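Local coordinates for protein heme peroxidase (Bacteroides thetaiotaomicron, PDB 2GVK) that probably uses a bound heme to reduce hydrogen peroxide while oxidising dyes and other substrates, as a member of the dye-decolorizing peroxidase family, at residues Met69-Lys83 with Leu303-Leu315. Numbering follows the deposited sequence.
Sequences MGFGADAWTRLFPDK and LFFVPSYDLLGEL. With EDO (1,2-ethanediol), chain I.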
# COMPACT_ATOMS: atom_id res chain seq x y z
N MSE A 69 26.36 7.78 -10.01
CA MSE A 69 27.67 7.32 -10.40
C MSE A 69 28.65 8.47 -10.29
O MSE A 69 28.42 9.54 -10.85
CB MSE A 69 27.62 6.85 -11.85
CG MSE A 69 28.94 6.35 -12.40
SE MSE A 69 28.77 5.83 -14.28
CE MSE A 69 30.53 5.04 -14.50
N GLY A 70 29.75 8.24 -9.59
CA GLY A 70 30.76 9.26 -9.40
C GLY A 70 32.16 8.75 -9.68
O GLY A 70 32.42 7.54 -9.64
N PHE A 71 33.06 9.70 -9.90
CA PHE A 71 34.46 9.41 -10.24
C PHE A 71 35.44 10.03 -9.26
O PHE A 71 35.32 11.21 -8.93
CB PHE A 71 34.78 9.94 -11.66
CG PHE A 71 33.85 9.44 -12.71
CD1 PHE A 71 32.63 10.04 -12.91
CD2 PHE A 71 34.16 8.32 -13.45
CE1 PHE A 71 31.73 9.53 -13.83
CE2 PHE A 71 33.25 7.82 -14.41
CZ PHE A 71 32.06 8.43 -14.59
N GLY A 72 36.46 9.26 -8.89
CA GLY A 72 37.55 9.76 -8.06
C GLY A 72 38.44 10.73 -8.83
O GLY A 72 38.40 10.78 -10.05
N ALA A 73 39.24 11.50 -8.12
CA ALA A 73 40.01 12.56 -8.73
C ALA A 73 41.05 12.01 -9.71
O ALA A 73 41.12 12.46 -10.87
CB ALA A 73 40.67 13.41 -7.67
N ASP A 74 41.84 11.03 -9.27
CA ASP A 74 42.86 10.44 -10.15
C ASP A 74 42.20 9.74 -11.33
O ASP A 74 42.68 9.84 -12.47
CB ASP A 74 43.74 9.45 -9.39
CG ASP A 74 44.73 10.13 -8.45
OD1 ASP A 74 44.87 11.39 -8.49
OD2 ASP A 74 45.38 9.40 -7.68
N ALA A 75 41.13 8.99 -11.05
CA ALA A 75 40.40 8.24 -12.08
C ALA A 75 39.86 9.16 -13.16
O ALA A 75 39.91 8.83 -14.35
CB ALA A 75 39.27 7.44 -11.45
N TRP A 76 39.33 10.30 -12.76
CA TRP A 76 38.77 11.26 -13.71
C TRP A 76 39.82 11.66 -14.74
O TRP A 76 39.58 11.64 -15.93
CB TRP A 76 38.24 12.50 -12.98
CG TRP A 76 37.69 13.55 -13.93
CD1 TRP A 76 38.39 14.57 -14.54
CD2 TRP A 76 36.37 13.60 -14.47
NE1 TRP A 76 37.56 15.28 -15.37
CE2 TRP A 76 36.32 14.71 -15.35
CE3 TRP A 76 35.21 12.87 -14.23
CZ2 TRP A 76 35.14 15.08 -16.02
CZ3 TRP A 76 34.05 13.22 -14.95
CH2 TRP A 76 34.04 14.31 -15.83
N THR A 77 41.01 12.01 -14.26
CA THR A 77 42.07 12.46 -15.13
C THR A 77 42.59 11.32 -16.02
O THR A 77 42.90 11.52 -17.20
CB THR A 77 43.20 13.11 -14.31
OG1 THR A 77 42.75 14.39 -13.85
CG2 THR A 77 44.44 13.30 -15.14
N ARG A 78 42.64 10.11 -15.49
CA ARG A 78 43.03 8.95 -16.28
C ARG A 78 42.03 8.65 -17.40
O ARG A 78 42.42 8.45 -18.56
CB ARG A 78 43.16 7.71 -15.41
CG ARG A 78 43.39 6.46 -16.25
CD ARG A 78 43.38 5.20 -15.47
NE ARG A 78 43.37 4.04 -16.37
CZ ARG A 78 43.31 2.79 -15.95
NH1 ARG A 78 43.29 2.53 -14.66
NH2 ARG A 78 43.30 1.79 -16.83
N LEU A 79 40.75 8.64 -17.05
CA LEU A 79 39.71 8.26 -17.99
C LEU A 79 39.43 9.33 -19.02
O LEU A 79 39.15 9.01 -20.18
CB LEU A 79 38.40 7.94 -17.25
CG LEU A 79 38.39 6.72 -16.32
CD1 LEU A 79 37.25 6.78 -15.35
CD2 LEU A 79 38.35 5.43 -17.17
N PHE A 80 39.43 10.60 -18.57
CA PHE A 80 38.92 11.72 -19.36
C PHE A 80 39.92 12.89 -19.36
O PHE A 80 39.61 13.98 -18.89
CB PHE A 80 37.57 12.20 -18.77
CG PHE A 80 36.60 11.07 -18.45
CD1 PHE A 80 36.15 10.23 -19.45
CD2 PHE A 80 36.12 10.88 -17.15
CE1 PHE A 80 35.26 9.18 -19.16
CE2 PHE A 80 35.23 9.85 -16.87
CZ PHE A 80 34.82 8.99 -17.89
N PRO A 81 41.10 12.68 -19.92
CA PRO A 81 42.15 13.71 -19.90
C PRO A 81 41.80 15.04 -20.59
O PRO A 81 42.41 16.06 -20.30
CB PRO A 81 43.30 13.03 -20.63
CG PRO A 81 42.66 11.97 -21.45
CD PRO A 81 41.52 11.49 -20.65
N ASP A 82 40.84 15.02 -21.50
CA ASP A 82 40.56 16.22 -22.31
C ASP A 82 39.22 16.89 -21.99
O ASP A 82 38.82 17.81 -22.67
CB ASP A 82 40.61 15.86 -23.80
CG ASP A 82 42.05 15.67 -24.30
OD1 ASP A 82 42.95 15.40 -23.47
OD2 ASP A 82 42.28 15.82 -25.51
N LYS A 83 38.61 16.49 -20.88
CA LYS A 83 37.27 16.98 -20.52
C LYS A 83 37.33 18.12 -19.52
O LYS A 83 36.27 18.61 -19.06
CB LYS A 83 36.43 15.83 -19.95
CG LYS A 83 35.89 14.90 -21.00
CD LYS A 83 34.75 15.55 -21.80
CE LYS A 83 34.12 14.55 -22.79
NZ LYS A 83 35.02 14.27 -23.94
N LEU A 303 36.51 11.26 -1.94
CA LEU A 303 35.74 12.23 -2.73
C LEU A 303 35.52 11.72 -4.16
O LEU A 303 36.44 11.23 -4.82
CB LEU A 303 36.48 13.59 -2.78
CG LEU A 303 35.88 14.67 -3.68
CD1 LEU A 303 34.52 15.09 -3.20
CD2 LEU A 303 36.81 15.88 -3.76
N PHE A 304 34.30 11.89 -4.64
CA PHE A 304 33.96 11.59 -6.03
C PHE A 304 33.20 12.76 -6.67
O PHE A 304 32.49 13.49 -5.99
CB PHE A 304 33.08 10.32 -6.15
CG PHE A 304 33.68 9.08 -5.51
CD1 PHE A 304 33.50 8.82 -4.15
CD2 PHE A 304 34.34 8.14 -6.28
CE1 PHE A 304 34.00 7.64 -3.58
CE2 PHE A 304 34.90 7.00 -5.68
CZ PHE A 304 34.73 6.76 -4.33
N PHE A 305 33.34 12.87 -7.97
CA PHE A 305 32.58 13.80 -8.76
C PHE A 305 31.47 13.07 -9.50
O PHE A 305 31.73 12.11 -10.25
CB PHE A 305 33.50 14.55 -9.77
CG PHE A 305 32.75 15.36 -10.76
CD1 PHE A 305 31.95 16.42 -10.35
CD2 PHE A 305 32.83 15.08 -12.11
CE1 PHE A 305 31.23 17.17 -11.27
CE2 PHE A 305 32.12 15.84 -13.05
CZ PHE A 305 31.33 16.88 -12.63
N VAL A 306 30.26 13.56 -9.33
CA VAL A 306 29.08 13.02 -9.92
C VAL A 306 28.61 13.97 -11.06
O VAL A 306 28.04 15.04 -10.79
CB VAL A 306 27.97 12.92 -8.86
CG1 VAL A 306 26.64 12.38 -9.47
CG2 VAL A 306 28.42 12.08 -7.71
N PRO A 307 28.88 13.60 -12.31
CA PRO A 307 28.56 14.52 -13.41
C PRO A 307 27.07 14.63 -13.68
O PRO A 307 26.32 13.74 -13.34
CB PRO A 307 29.30 13.90 -14.64
CG PRO A 307 29.61 12.53 -14.26
CD PRO A 307 29.56 12.38 -12.78
N SER A 308 26.65 15.73 -14.30
CA SER A 308 25.30 15.82 -14.79
C SER A 308 25.07 14.67 -15.78
O SER A 308 26.02 14.10 -16.31
CB SER A 308 25.09 17.15 -15.50
OG SER A 308 25.81 17.18 -16.72
N TYR A 309 23.82 14.33 -16.02
CA TYR A 309 23.50 13.29 -17.04
C TYR A 309 24.04 13.69 -18.40
O TYR A 309 24.51 12.85 -19.13
CB TYR A 309 21.99 13.08 -17.13
CG TYR A 309 21.40 12.25 -16.03
CD1 TYR A 309 21.75 10.90 -15.88
CD2 TYR A 309 20.39 12.76 -15.22
CE1 TYR A 309 21.18 10.12 -14.91
CE2 TYR A 309 19.82 12.00 -14.24
CZ TYR A 309 20.20 10.67 -14.09
OH TYR A 309 19.61 9.90 -13.13
N ASP A 310 23.93 14.97 -18.74
CA ASP A 310 24.43 15.46 -20.04
C ASP A 310 25.90 15.15 -20.20
O ASP A 310 26.33 14.63 -21.22
CB ASP A 310 24.22 16.98 -20.17
CG ASP A 310 22.82 17.34 -20.57
OD1 ASP A 310 22.10 16.46 -21.13
OD2 ASP A 310 22.43 18.53 -20.40
N LEU A 311 26.68 15.50 -19.20
CA LEU A 311 28.10 15.27 -19.24
C LEU A 311 28.42 13.78 -19.23
O LEU A 311 29.29 13.32 -19.97
CB LEU A 311 28.79 15.98 -18.05
CG LEU A 311 30.30 15.76 -17.92
CD1 LEU A 311 31.02 16.00 -19.25
CD2 LEU A 311 30.85 16.64 -16.86
N LEU A 312 27.72 13.03 -18.39
CA LEU A 312 27.88 11.57 -18.34
C LEU A 312 27.72 10.94 -19.75
O LEU A 312 28.51 10.10 -20.14
CB LEU A 312 26.86 10.98 -17.39
CG LEU A 312 27.13 9.57 -16.94
CD1 LEU A 312 28.49 9.46 -16.24
CD2 LEU A 312 26.04 9.11 -16.03
N GLY A 313 26.73 11.39 -20.49
CA GLY A 313 26.52 10.93 -21.85
C GLY A 313 27.72 11.23 -22.75
O GLY A 313 28.12 10.40 -23.58
N GLU A 314 28.27 12.44 -22.61
CA GLU A 314 29.43 12.84 -23.39
C GLU A 314 30.62 11.99 -23.04
O GLU A 314 31.40 11.65 -23.90
CB GLU A 314 29.79 14.29 -23.13
CG GLU A 314 28.84 15.27 -23.70
CD GLU A 314 29.28 16.70 -23.46
OE1 GLU A 314 30.42 16.89 -22.94
OE2 GLU A 314 28.52 17.64 -23.82
N LEU A 315 30.77 11.70 -21.76
CA LEU A 315 31.86 10.85 -21.30
C LEU A 315 31.81 9.47 -21.96
O LEU A 315 32.86 8.87 -22.25
CB LEU A 315 31.82 10.70 -19.77
CG LEU A 315 31.99 11.98 -18.95
CD1 LEU A 315 31.84 11.66 -17.46
CD2 LEU A 315 33.31 12.67 -19.24
C1 EDO I . 42.45 9.04 -5.81
O1 EDO I . 42.20 10.31 -6.42
C2 EDO I . 41.34 8.67 -4.79
O2 EDO I . 40.05 8.63 -5.44
O HOH W 1 39.10 11.14 -5.13
O HOH W 2 33.02 12.77 -25.54
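M69, present as selenomethionine, reaches L312 with its selenium: M69 SE lies 4.1 Å from L312 CD1. Its side chain is extended, CG anti to the backbone N (chi1 180°), which carries SE out to the leucine. G70 CA makes a C-H...O contact with F305 O. F71 and F305 form an antiparallel hydrogen-bonded pair, F71 N to F305 O and F305 N to F71 O, both at 2.8 Å. This pair joins strands 66-72 and 296-306, neighbours in the antiparallel sheet of the beta-barrel fold. The F71 ring turns its edge to P307 and L312, with CE1 3.7 Å from P307 CG. W76 presents a face of its indole to the edge of the F305 ring in a T-shaped stack, planes at 84°. The centroids of the W76 six-membered ring and the F305 ring are 5.2 Å apart. L315 CD1 packs against W76 CZ3. W76 NE1 is hydrogen-bonded to G84 O. F80 follows helix 73-79, and its ring is sandwiched. L315 CD2 sits over one face, 3.7 Å from the F80 ring centroid, in a CH-pi contact, and L79 CB covers the opposite face. CE2 of F80 lies over a face of F71, and CD2 over a face of W76. With an alanine in place of F80, L315 CD2 would probably lose its aromatic partner, and a gap would open beside F71 and W76. K83 lays CG against L315 CD2, and its NZ reaches E314 O through a water. The contact is therefore mainly apolar: two backbone hydrogen bonds set the strand register, and rings and leucines join two strand-helix units, one from each family region.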